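Local structure of carbohydrate oxidase (Microdochium nivale, 3RJA) at residues E27-R32 with H70-F75; N318-S323 with A429-D434; L33-T38 with G79-L84. The protein uses FAD to oxidise the C1 hydroxyl of mono-, oligo- and polysaccharides to the lactone, reducing molecular oxygen to hydrogen peroxide. All coordinates share one frame; numbering follows the deposited sequence.

Contact 1: residues E27-R32 with H70-F75. With FAD (flavin-adenine dinucleotide), chain B; SO4 (sulfate ion), chain J.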
loop_
_atom_site.group_PDB
_atom_site.type_symbol
_atom_site.label_atom_id
_atom_site.label_comp_id
_atom_site.label_asym_id
_atom_site.label_seq_id
_atom_site.Cartn_x
_atom_site.Cartn_y
_atom_site.Cartn_z
ATOM N N GLU A 27 9.965 -14.870 8.661
ATOM C CA GLU A 27 8.819 -14.495 9.478
ATOM C C GLU A 27 7.937 -13.489 8.712
ATOM O O GLU A 27 8.421 -12.416 8.330
ATOM C CB GLU A 27 9.301 -13.876 10.809
ATOM C CG GLU A 27 8.166 -13.510 11.794
ATOM C CD GLU A 27 8.692 -12.885 13.093
ATOM O OE1 GLU A 27 9.582 -12.001 13.033
ATOM O OE2 GLU A 27 8.207 -13.292 14.174
ATOM N N PRO A 28 6.659 -13.824 8.478
ATOM C CA PRO A 28 5.724 -12.878 7.780
ATOM C C PRO A 28 5.343 -11.727 8.689
ATOM O O PRO A 28 5.360 -11.902 9.927
ATOM C CB PRO A 28 4.472 -13.713 7.574
ATOM C CG PRO A 28 4.498 -14.745 8.773
ATOM C CD PRO A 28 5.972 -15.038 8.981
ATOM N N PHE A 29 4.941 -10.586 8.117
ATOM C CA PHE A 29 4.324 -9.543 8.938
ATOM C C PHE A 29 2.992 -10.066 9.537
ATOM O O PHE A 29 2.680 -9.807 10.700
ATOM C CB PHE A 29 4.096 -8.232 8.135
ATOM C CG PHE A 29 3.217 -7.222 8.856
ATOM C CD1 PHE A 29 3.695 -6.532 9.993
ATOM C CD2 PHE A 29 1.921 -6.970 8.419
ATOM C CE1 PHE A 29 2.873 -5.609 10.665
ATOM C CE2 PHE A 29 1.069 -6.038 9.100
ATOM C CZ PHE A 29 1.538 -5.363 10.196
ATOM N N ASN A 30 2.201 -10.751 8.708
ATOM C CA ASN A 30 0.941 -11.374 9.114
ATOM C C ASN A 30 1.204 -12.834 9.502
ATOM O O ASN A 30 1.288 -13.733 8.626
ATOM C CB ASN A 30 -0.121 -11.311 7.994
ATOM C CG ASN A 30 -1.523 -11.602 8.521
ATOM O OD1 ASN A 30 -1.662 -12.035 9.664
ATOM N ND2 ASN A 30 -2.555 -11.346 7.719
ATOM N N ILE A 31 1.353 -13.074 10.804
ATOM C CA ILE A 31 1.684 -14.425 11.285
ATOM C C ILE A 31 0.522 -15.407 11.177
ATOM O O ILE A 31 0.697 -16.607 11.390
ATOM C CB ILE A 31 2.244 -14.417 12.704
ATOM C CG1 ILE A 31 1.197 -13.856 13.694
ATOM C CG2 ILE A 31 3.596 -13.711 12.708
ATOM C CD1 ILE A 31 1.477 -14.214 15.143
ATOM N N ARG A 32 -0.659 -14.898 10.816
ATOM C CA ARG A 32 -1.746 -15.760 10.430
ATOM C C ARG A 32 -1.345 -16.558 9.199
ATOM O O ARG A 32 -1.944 -17.600 8.902
ATOM C CB ARG A 32 -2.988 -14.924 10.083
ATOM C CG ARG A 32 -4.262 -15.751 9.895
ATOM C CD ARG A 32 -5.489 -14.883 9.672
ATOM N NE ARG A 32 -5.528 -14.212 8.369
ATOM C CZ ARG A 32 -5.848 -14.798 7.215
ATOM N NH1 ARG A 32 -5.886 -14.086 6.090
ATOM N NH2 ARG A 32 -6.117 -16.094 7.171
ATOM N N HIS A 70 5.361 -6.573 4.073
ATOM C CA HIS A 70 4.064 -6.106 4.540
ATOM C C HIS A 70 2.811 -6.620 3.818
ATOM O O HIS A 70 1.687 -6.327 4.255
ATOM C CB HIS A 70 4.078 -4.582 4.722
ATOM C CG HIS A 70 4.578 -4.179 6.073
ATOM N ND1 HIS A 70 3.728 -3.825 7.101
ATOM C CD2 HIS A 70 5.831 -4.163 6.592
ATOM C CE1 HIS A 70 4.447 -3.577 8.189
ATOM N NE2 HIS A 70 5.722 -3.773 7.906
ATOM N N SER A 71 2.981 -7.427 2.769
ATOM C CA SER A 71 1.801 -8.069 2.157
ATOM C C SER A 71 0.855 -8.681 3.207
ATOM O O SER A 71 1.256 -9.549 4.004
ATOM C CB SER A 71 2.178 -9.180 1.210
ATOM O OG SER A 71 1.000 -9.786 0.720
ATOM N N TYR A 72 -0.410 -8.250 3.176
ATOM C CA TYR A 72 -1.400 -8.743 4.143
ATOM C C TYR A 72 -1.674 -10.206 3.843
ATOM O O TYR A 72 -2.161 -10.940 4.699
ATOM C CB TYR A 72 -2.686 -7.935 4.058
ATOM C CG TYR A 72 -2.596 -6.493 4.542
ATOM C CD1 TYR A 72 -1.442 -5.985 5.159
ATOM C CD2 TYR A 72 -3.707 -5.639 4.421
ATOM C CE1 TYR A 72 -1.404 -4.659 5.646
ATOM C CE2 TYR A 72 -3.677 -4.354 4.865
ATOM C CZ TYR A 72 -2.530 -3.851 5.488
ATOM O OH TYR A 72 -2.535 -2.540 5.930
ATOM N N ALA A 73 -1.345 -10.626 2.614
ATOM C CA ALA A 73 -1.520 -12.012 2.167
ATOM C C ALA A 73 -0.239 -12.870 2.208
ATOM O O ALA A 73 -0.262 -14.056 1.815
ATOM C CB ALA A 73 -2.119 -12.035 0.730
ATOM N N SER A 74 0.864 -12.294 2.684
ATOM C CA SER A 74 2.188 -12.935 2.590
ATOM C C SER A 74 2.571 -13.274 1.163
ATOM O O SER A 74 3.216 -14.313 0.930
ATOM C CB SER A 74 2.261 -14.218 3.441
ATOM O OG SER A 74 2.042 -13.899 4.792
ATOM N N PHE A 75 2.155 -12.433 0.197
ATOM C CA PHE A 75 2.509 -12.686 -1.189
ATOM C C PHE A 75 4.023 -12.564 -1.494
ATOM O O PHE A 75 4.477 -13.013 -2.548
ATOM C CB PHE A 75 1.666 -11.831 -2.146
ATOM C CG PHE A 75 0.221 -12.282 -2.271
ATOM C CD1 PHE A 75 -0.150 -13.596 -1.989
ATOM C CD2 PHE A 75 -0.760 -11.385 -2.705
ATOM C CE1 PHE A 75 -1.508 -14.017 -2.142
ATOM C CE2 PHE A 75 -2.116 -11.786 -2.870
ATOM C CZ PHE A 75 -2.483 -13.113 -2.567
HETATM P PA FAD B . 6.094 -7.407 0.328
HETATM O O1A FAD B . 7.580 -7.602 0.467
HETATM O O2A FAD B . 5.249 -8.375 1.116
HETATM O O5B FAD B . 5.699 -7.519 -1.223
HETATM C C5B FAD B . 4.403 -7.116 -1.651
HETATM C C4B FAD B . 4.208 -7.563 -3.110
HETATM O O4B FAD B . 5.138 -6.878 -3.950
HETATM C C3B FAD B . 4.457 -9.056 -3.315
HETATM O O3B FAD B . 3.677 -9.502 -4.427
HETATM C C2B FAD B . 5.926 -9.064 -3.724
HETATM O O2B FAD B . 6.374 -10.199 -4.428
HETATM C C1B FAD B . 5.983 -7.805 -4.578
HETATM N N9A FAD B . 7.341 -7.270 -4.601
HETATM C C8A FAD B . 8.192 -7.039 -3.525
HETATM N N7A FAD B . 9.350 -6.537 -4.032
HETATM C C5A FAD B . 9.235 -6.428 -5.365
HETATM C C6A FAD B . 10.125 -5.980 -6.346
HETATM N N6A FAD B . 11.354 -5.528 -6.014
HETATM N N1A FAD B . 9.691 -5.980 -7.661
HETATM C C2A FAD B . 8.428 -6.456 -7.997
HETATM N N3A FAD B . 7.561 -6.936 -7.036
HETATM C C4A FAD B . 7.973 -6.902 -5.737
HETATM N N1 FAD B . -0.507 1.021 2.180
HETATM C C2 FAD B . -0.771 2.316 1.721
HETATM O O2 FAD B . -1.048 2.542 0.537
HETATM N N3 FAD B . -0.647 3.354 2.641
HETATM C C4 FAD B . -0.178 3.222 3.934
HETATM O O4 FAD B . 0.014 4.225 4.659
HETATM C C4X FAD B . 0.038 1.816 4.396
HETATM N N5 FAD B . 0.467 1.580 5.624
HETATM C C5X FAD B . 0.778 0.309 6.047
HETATM C C6 FAD B . 1.326 0.086 7.337
HETATM C C7 FAD B . 1.767 -1.167 7.720
HETATM C C7M FAD B . 2.346 -1.401 9.131
HETATM C C8 FAD B . 1.784 -2.208 6.761
HETATM C C8M FAD B . 2.281 -3.593 7.125
HETATM C C9 FAD B . 1.192 -2.025 5.521
HETATM C C9A FAD B . 0.701 -0.764 5.128
HETATM N N10 FAD B . 0.223 -0.510 3.820
HETATM C C10 FAD B . -0.202 0.757 3.452
HETATM C "C1'" FAD B . 0.122 -1.646 2.846
HETATM C "C2'" FAD B . 1.351 -1.692 1.950
HETATM O "O2'" FAD B . 1.277 -0.638 0.997
HETATM C "C3'" FAD B . 1.392 -3.003 1.197
HETATM O "O3'" FAD B . 1.296 -4.085 2.099
HETATM C "C4'" FAD B . 2.685 -3.083 0.368
HETATM O "O4'" FAD B . 2.475 -3.927 -0.722
HETATM C "C5'" FAD B . 3.873 -3.552 1.213
HETATM O "O5'" FAD B . 5.029 -3.583 0.422
HETATM P P FAD B . 6.268 -4.522 0.891
HETATM O O1P FAD B . 7.439 -4.337 -0.026
HETATM O O2P FAD B . 6.597 -4.235 2.358
HETATM O O3P FAD B . 5.565 -5.955 0.780
HETATM S S SO4 J . -5.805 -19.848 7.202
HETATM O O1 SO4 J . -5.413 -19.015 8.341
HETATM O O2 SO4 J . -4.610 -20.141 6.394
HETATM O O3 SO4 J . -6.396 -21.094 7.721
HETATM O O4 SO4 J . -6.781 -19.148 6.356
HETATM O O HOH W 1 2.487 -11.235 5.745
HETATM O O HOH W 2 -4.872 -11.505 5.497
#

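Contact 2: residues N318-S323 with A429-D434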
loop_
_atom_site.group_PDB
_atom_site.type_symbol
_atom_site.label_atom_id
_atom_site.label_comp_id
_atom_site.label_asym_id
_atom_site.label_seq_id
_atom_site.Cartn_x
_atom_site.Cartn_y
_atom_site.Cartn_z
ATOM N N ASN A 318 -1.416 -10.241 13.720
ATOM C CA ASN A 318 -2.181 -11.449 13.441
ATOM C C ASN A 318 -3.612 -11.054 13.041
ATOM O O ASN A 318 -4.431 -10.696 13.903
ATOM C CB ASN A 318 -2.175 -12.334 14.703
ATOM C CG ASN A 318 -2.961 -13.611 14.531
ATOM O OD1 ASN A 318 -3.077 -14.147 13.428
ATOM N ND2 ASN A 318 -3.527 -14.107 15.632
ATOM N N PHE A 319 -3.930 -11.105 11.747
ATOM C CA PHE A 319 -5.088 -10.336 11.312
ATOM C C PHE A 319 -5.662 -10.729 9.963
ATOM O O PHE A 319 -5.088 -11.541 9.217
ATOM C CB PHE A 319 -4.703 -8.828 11.274
ATOM C CG PHE A 319 -3.729 -8.477 10.140
ATOM C CD1 PHE A 319 -2.353 -8.613 10.312
ATOM C CD2 PHE A 319 -4.207 -8.017 8.916
ATOM C CE1 PHE A 319 -1.469 -8.289 9.268
ATOM C CE2 PHE A 319 -3.329 -7.685 7.864
ATOM C CZ PHE A 319 -1.981 -7.820 8.032
ATOM N N TYR A 320 -6.812 -10.129 9.669
ATOM C CA TYR A 320 -7.435 -10.201 8.379
ATOM C C TYR A 320 -7.812 -8.773 7.988
ATOM O O TYR A 320 -8.109 -7.934 8.859
ATOM C CB TYR A 320 -8.691 -11.068 8.423
ATOM C CG TYR A 320 -9.365 -11.207 7.071
ATOM C CD1 TYR A 320 -8.656 -11.672 5.948
ATOM C CD2 TYR A 320 -10.702 -10.892 6.912
ATOM C CE1 TYR A 320 -9.267 -11.817 4.713
ATOM C CE2 TYR A 320 -11.328 -11.032 5.687
ATOM C CZ TYR A 320 -10.610 -11.489 4.589
ATOM O OH TYR A 320 -11.254 -11.605 3.372
ATOM N N ALA A 321 -7.789 -8.496 6.689
ATOM C CA ALA A 321 -8.067 -7.153 6.193
ATOM C C ALA A 321 -8.789 -7.234 4.832
ATOM O O ALA A 321 -8.665 -8.235 4.091
ATOM C CB ALA A 321 -6.754 -6.358 6.070
ATOM N N LYS A 322 -9.526 -6.175 4.505
ATOM C CA LYS A 322 -10.249 -6.081 3.253
ATOM C C LYS A 322 -10.198 -4.635 2.814
ATOM O O LYS A 322 -9.846 -3.767 3.609
ATOM C CB LYS A 322 -11.706 -6.529 3.420
ATOM C CG LYS A 322 -11.896 -8.026 3.664
ATOM C CD LYS A 322 -13.406 -8.468 3.567
ATOM C CE LYS A 322 -13.874 -8.783 2.124
ATOM N NZ LYS A 322 -13.346 -10.144 1.716
ATOM N N SER A 323 -10.599 -4.367 1.575
ATOM C CA SER A 323 -10.612 -3.000 1.075
ATOM C C SER A 323 -11.773 -2.754 0.117
ATOM O O SER A 323 -12.419 -3.685 -0.341
ATOM C CB SER A 323 -9.275 -2.653 0.372
ATOM O OG SER A 323 -9.196 -3.257 -0.928
ATOM N N ALA A 429 -3.966 -6.329 0.419
ATOM C CA ALA A 429 -4.224 -7.618 -0.252
ATOM C C ALA A 429 -5.133 -8.551 0.574
ATOM O O ALA A 429 -4.892 -8.808 1.771
ATOM C CB ALA A 429 -2.913 -8.332 -0.568
ATOM N N ASP A 430 -6.143 -9.091 -0.097
ATOM C CA ASP A 430 -7.129 -9.912 0.584
ATOM C C ASP A 430 -7.107 -11.252 -0.120
ATOM O O ASP A 430 -7.655 -11.382 -1.221
ATOM C CB ASP A 430 -8.507 -9.217 0.502
ATOM C CG ASP A 430 -9.654 -10.105 0.947
ATOM O OD1 ASP A 430 -9.422 -11.256 1.377
ATOM O OD2 ASP A 430 -10.783 -9.607 0.887
ATOM N N PRO A 431 -6.453 -12.255 0.496
ATOM C CA PRO A 431 -6.217 -13.511 -0.253
ATOM C C PRO A 431 -7.443 -14.387 -0.412
ATOM O O PRO A 431 -7.368 -15.407 -1.119
ATOM C CB PRO A 431 -5.175 -14.238 0.585
ATOM C CG PRO A 431 -5.455 -13.748 2.021
ATOM C CD PRO A 431 -5.869 -12.290 1.849
ATOM N N ARG A 432 -8.565 -14.020 0.212
ATOM C CA ARG A 432 -9.757 -14.907 0.144
ATOM C C ARG A 432 -10.631 -14.638 -1.088
ATOM O O ARG A 432 -11.844 -14.447 -0.985
ATOM C CB ARG A 432 -10.555 -14.852 1.454
ATOM C CG ARG A 432 -9.806 -15.564 2.587
ATOM C CD ARG A 432 -10.445 -15.304 3.966
ATOM N NE ARG A 432 -11.757 -15.936 4.137
ATOM C CZ ARG A 432 -12.942 -15.323 4.011
ATOM N NH1 ARG A 432 -13.047 -14.023 3.686
ATOM N NH2 ARG A 432 -14.060 -16.023 4.224
ATOM N N MET A 433 -9.976 -14.580 -2.247
ATOM C CA MET A 433 -10.630 -14.433 -3.545
ATOM C C MET A 433 -9.815 -15.245 -4.578
ATOM O O MET A 433 -8.576 -15.268 -4.514
ATOM C CB MET A 433 -10.678 -12.961 -3.964
ATOM C CG MET A 433 -11.552 -12.019 -3.078
ATOM S SD MET A 433 -11.476 -10.256 -3.597
ATOM C CE MET A 433 -9.769 -9.838 -3.278
ATOM N N ASP A 434 -10.489 -15.913 -5.519
ATOM C CA ASP A 434 -9.773 -16.684 -6.509
ATOM C C ASP A 434 -9.062 -15.724 -7.470
ATOM O O ASP A 434 -9.359 -14.527 -7.468
ATOM C CB ASP A 434 -10.680 -17.703 -7.223
ATOM C CG ASP A 434 -11.714 -17.063 -8.162
ATOM O OD1 ASP A 434 -11.486 -15.999 -8.767
ATOM O OD2 ASP A 434 -12.781 -17.686 -8.340
HETATM O O HOH W 3 -6.450 -9.581 4.079
HETATM O O HOH W 4 -13.708 -12.691 0.405
HETATM O O HOH W 5 -10.881 -6.993 -0.036
#

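Contact 3: residues L33-T38 with G79-L84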
loop_
_atom_site.group_PDB
_atom_site.type_symbol
_atom_site.label_atom_id
_atom_site.label_comp_id
_atom_site.label_asym_id
_atom_site.label_seq_id
_atom_site.Cartn_x
_atom_site.Cartn_y
_atom_site.Cartn_z
ATOM N N LEU A 33 -0.379 -16.035 8.440
ATOM C CA LEU A 33 -0.106 -16.577 7.112
ATOM C C LEU A 33 1.385 -16.895 6.855
ATOM O O LEU A 33 1.993 -16.261 5.981
ATOM C CB LEU A 33 -0.687 -15.632 6.034
ATOM C CG LEU A 33 -2.217 -15.598 5.875
ATOM C CD1 LEU A 33 -2.681 -14.533 4.862
ATOM C CD2 LEU A 33 -2.792 -16.954 5.465
ATOM N N PRO A 34 1.978 -17.865 7.605
ATOM C CA PRO A 34 3.352 -18.241 7.294
ATOM C C PRO A 34 3.445 -19.155 6.084
ATOM O O PRO A 34 2.559 -19.997 5.860
ATOM C CB PRO A 34 3.833 -18.975 8.564
ATOM C CG PRO A 34 2.583 -19.604 9.143
ATOM C CD PRO A 34 1.463 -18.601 8.785
ATOM N N TYR A 35 4.486 -18.960 5.283
ATOM C CA TYR A 35 4.802 -19.908 4.200
ATOM C C TYR A 35 6.259 -20.320 4.297
ATOM O O TYR A 35 7.061 -19.612 4.929
ATOM C CB TYR A 35 4.462 -19.352 2.812
ATOM C CG TYR A 35 2.990 -19.120 2.640
ATOM C CD1 TYR A 35 2.099 -20.195 2.564
ATOM C CD2 TYR A 35 2.469 -17.820 2.583
ATOM C CE1 TYR A 35 0.716 -19.985 2.435
ATOM C CE2 TYR A 35 1.090 -17.591 2.429
ATOM C CZ TYR A 35 0.217 -18.682 2.352
ATOM O OH TYR A 35 -1.147 -18.461 2.225
ATOM N N ILE A 36 6.569 -21.484 3.718
ATOM C CA ILE A 36 7.891 -22.077 3.807
ATOM C C ILE A 36 8.486 -22.062 2.398
ATOM O O ILE A 36 8.104 -22.867 1.535
ATOM C CB ILE A 36 7.842 -23.534 4.374
ATOM C CG1 ILE A 36 6.922 -23.643 5.620
ATOM C CG2 ILE A 36 9.243 -24.038 4.694
ATOM C CD1 ILE A 36 7.413 -22.934 6.881
ATOM N N PRO A 37 9.422 -21.136 2.153
ATOM C CA PRO A 37 10.044 -21.105 0.821
ATOM C C PRO A 37 10.958 -22.309 0.669
ATOM O O PRO A 37 11.415 -22.864 1.677
ATOM C CB PRO A 37 10.864 -19.806 0.813
ATOM C CG PRO A 37 10.455 -19.057 2.023
ATOM C CD PRO A 37 9.875 -20.040 3.019
ATOM N N THR A 38 11.197 -22.758 -0.561
ATOM C CA THR A 38 12.187 -23.815 -0.699
ATOM C C THR A 38 13.597 -23.332 -0.296
ATOM O O THR A 38 14.401 -24.111 0.235
ATOM C CB THR A 38 12.199 -24.472 -2.084
ATOM O OG1 THR A 38 13.115 -25.560 -2.042
ATOM C CG2 THR A 38 12.604 -23.490 -3.189
ATOM N N GLY A 79 2.676 -16.604 -1.500
ATOM C CA GLY A 79 1.298 -16.969 -1.079
ATOM C C GLY A 79 1.006 -18.468 -1.029
ATOM O O GLY A 79 -0.150 -18.890 -1.035
ATOM N N GLU A 80 2.069 -19.264 -0.965
ATOM C CA GLU A 80 2.005 -20.727 -0.888
ATOM C C GLU A 80 3.424 -21.157 -0.535
ATOM O O GLU A 80 4.341 -20.315 -0.531
ATOM C CB GLU A 80 1.593 -21.332 -2.238
ATOM C CG GLU A 80 2.573 -21.031 -3.380
ATOM C CD GLU A 80 2.115 -21.565 -4.726
ATOM O OE1 GLU A 80 1.071 -22.231 -4.768
ATOM O OE2 GLU A 80 2.785 -21.305 -5.749
ATOM N N ASN A 81 3.620 -22.442 -0.251
ATOM C CA ASN A 81 4.959 -22.950 0.095
ATOM C C ASN A 81 5.774 -23.260 -1.132
ATOM O O ASN A 81 5.205 -23.517 -2.201
ATOM C CB ASN A 81 4.839 -24.231 0.930
ATOM C CG ASN A 81 4.133 -23.982 2.246
ATOM O OD1 ASN A 81 4.419 -22.996 2.912
ATOM N ND2 ASN A 81 3.160 -24.834 2.594
ATOM N N GLY A 82 7.095 -23.274 -0.982
ATOM C CA GLY A 82 7.961 -23.853 -2.028
ATOM C C GLY A 82 8.518 -22.962 -3.132
ATOM O O GLY A 82 9.090 -23.464 -4.140
ATOM N N HIS A 83 8.365 -21.647 -2.987
ATOM C CA HIS A 83 8.951 -20.740 -3.971
ATOM C C HIS A 83 10.384 -20.466 -3.561
ATOM O O HIS A 83 10.764 -20.611 -2.383
ATOM C CB HIS A 83 8.199 -19.389 -4.041
ATOM C CG HIS A 83 6.834 -19.467 -4.671
ATOM N ND1 HIS A 83 6.260 -18.395 -5.325
ATOM C CD2 HIS A 83 5.922 -20.472 -4.724
ATOM C CE1 HIS A 83 5.058 -18.739 -5.765
ATOM N NE2 HIS A 83 4.827 -19.993 -5.420
ATOM N N LEU A 84 11.166 -20.040 -4.537
ATOM C CA LEU A 84 12.426 -19.384 -4.276
ATOM C C LEU A 84 12.047 -17.973 -3.805
ATOM O O LEU A 84 11.324 -17.250 -4.512
ATOM C CB LEU A 84 13.272 -19.311 -5.567
ATOM C CG LEU A 84 14.622 -18.589 -5.442
ATOM C CD1 LEU A 84 15.409 -19.103 -4.243
ATOM C CD2 LEU A 84 15.448 -18.825 -6.737
#

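Contact 1: residues E27-R32 with H70-F75
F29 lies over the imidazole of H70 in a face-to-face stack, the ring centroids 4.2 Å apart and the planes only 27° from parallel. CG of F29 stands anti to the backbone N (chi1 169°), which places one face of the ring against both H70 and the flavin methyl C8M. At one rim, F29 CD1 is 3.5 Å from H70 CE1; across the same ring, F29 CE2 is 3.4 Å from FAD C8M, and both partners sit over one face. These two partners belong to a single linkage, because H70 ND1 is covalently joined to FAD C8M at 1.5 Å. The phenyl therefore spans the attachment point and probably restricts movement of histidine and flavin together.

Y72 directs its CB away from 27-32, yet its ring approaches the cofactor obliquely, CE1 3.7 Å from FAD C9. Its hydroxyl is hydrogen-bonded to Q387 and to the nitrogen of the bound substrate analogue. The carbonyl of the same residue points toward 27-32 and receives N30 ND2 at 3.1 Å from Y72 O, a fairly straight bond (161°) that falls on a lone pair; F319 O is the second, stronger acceptor for this amide. N30 OD1 turns back to R32 N in an Asx turn. A water joins N30 N to S71 O and S74 OG, and S74 OG also bonds L33 O.

The type I turn S71-S74 opens with an ST turn at S71. At its start the backbone grips the pyrophosphate: H70 N reaches FAD O2P at 3.2 Å and S71 N reaches FAD O2A at 3.0 Å. A histidine linked to the flavin 8-methyl group, backed by an aromatic ring and flanked by a substrate-contacting tyrosine, marks the covalent flavin site of this FAD-linked oxidase family.

Contact 2: residues N318-S323 with A429-D434
K322 and D430 form a salt bridge, NZ to OD2 at 2.7 Å, made on the syn lone pair of the carboxylate. The lysine chain bends at chi3 and chi4 (85° and 77°), which curls it round that oxygen and brings CG as well as NZ against it. The other oxygen takes two donors: Y320 OH gives its proton to D430 OD1 at 2.7 Å, and R432 N reaches the same atom from the opposite face of the carboxylate, closing an Asx turn.

Y320 OH is itself an acceptor. R432 NH1 meets it at 3.0 Å, with the oxygen in the guanidinium plane and the two flat groups 89° apart; K322 NZ also donates to it. The two cationic tips come within 4.4 Å (K322 NZ to R432 NH1), a repulsion probably eased by D430 and by D407, which makes salt bridges to both.

Water bridges A321 O to A429 O and S323 N to D430 OD2. Farther out, R432 CD packs 3.8 Å from Y320 CE1, and P431 CD lies at the edge of the same ring, 4.5 Å from Y320 CE1. The contact fastens strand 318-326 of the eight-stranded antiparallel sheet to the berberine-like C-terminal region, just before helix 435-443.

Contact 3: residues L33-T38 with G79-L84
Y35 lays its ring flat on the backbone of G79 and E80. Starting at the root, CB of Y35 is 3.5 Å from E80 O, with CG near both the O and the N of E80. CG lies anti to the carbonyl carbon (chi1 -64°), turning the ring over the opposing chain. CD1 then meets E80 CA at 3.5 Å, and E80 N stands over the ring centre. On the other flank CE2 rests against G79 CA at 3.6 Å. CZ comes 3.4 Å from G79 O, and the hydroxyl at the tip lies about as near to that oxygen. One face is thus paved by a peptide group, while N81 OD1 lies at the ring edge, in its plane. G79 has positive phi (68°), a conformation that favours glycine.

The two segments lead side by side into strands 39-42 and 84-87, which are parallel neighbours in the three-stranded sheet of the FAD-binding domain. Three hydrogen bonds join them on the way. N81 uses its side chain, OD1 taking I36 N at 2.7 Å from a position tilted off the amide plane. The next two are between backbones: G82 N to I36 O at 2.7 Å, and T38 N to H83 O at 2.8 Å, the latter bent (135°). P37 CB presses on that same H83 carbonyl. T38 sets its methyl CG2 between its own backbone N and carbonyl carbon, 3.6 Å from G82 O, and its side chain also touches I3 of helix 2-9.

How the contacts relate
Contacts 1 and 3 join the same two loops at successive points, the chain before strand 39-42 and the chain before strand 84-87. Contact 1 is wholly buried and chiefly aromatic, pressed against the cofactor; contact 3 is only partly buried and relies on hydrogen bonds that are mostly backbone to backbone, and on a ring laid on a peptide. S74 CB packs on Y35 CD2 between them. Contact 2, also mostly buried, joins the eight-stranded sheet to a loop and depends on charge. It meets contact 1 where F319 O receives R32 NE, where Y72 CB lies against A429 O, and through the F319 ring beside F29. Contacts 2 and 3, centres about 17 Å apart, barely touch, at P431 and L33.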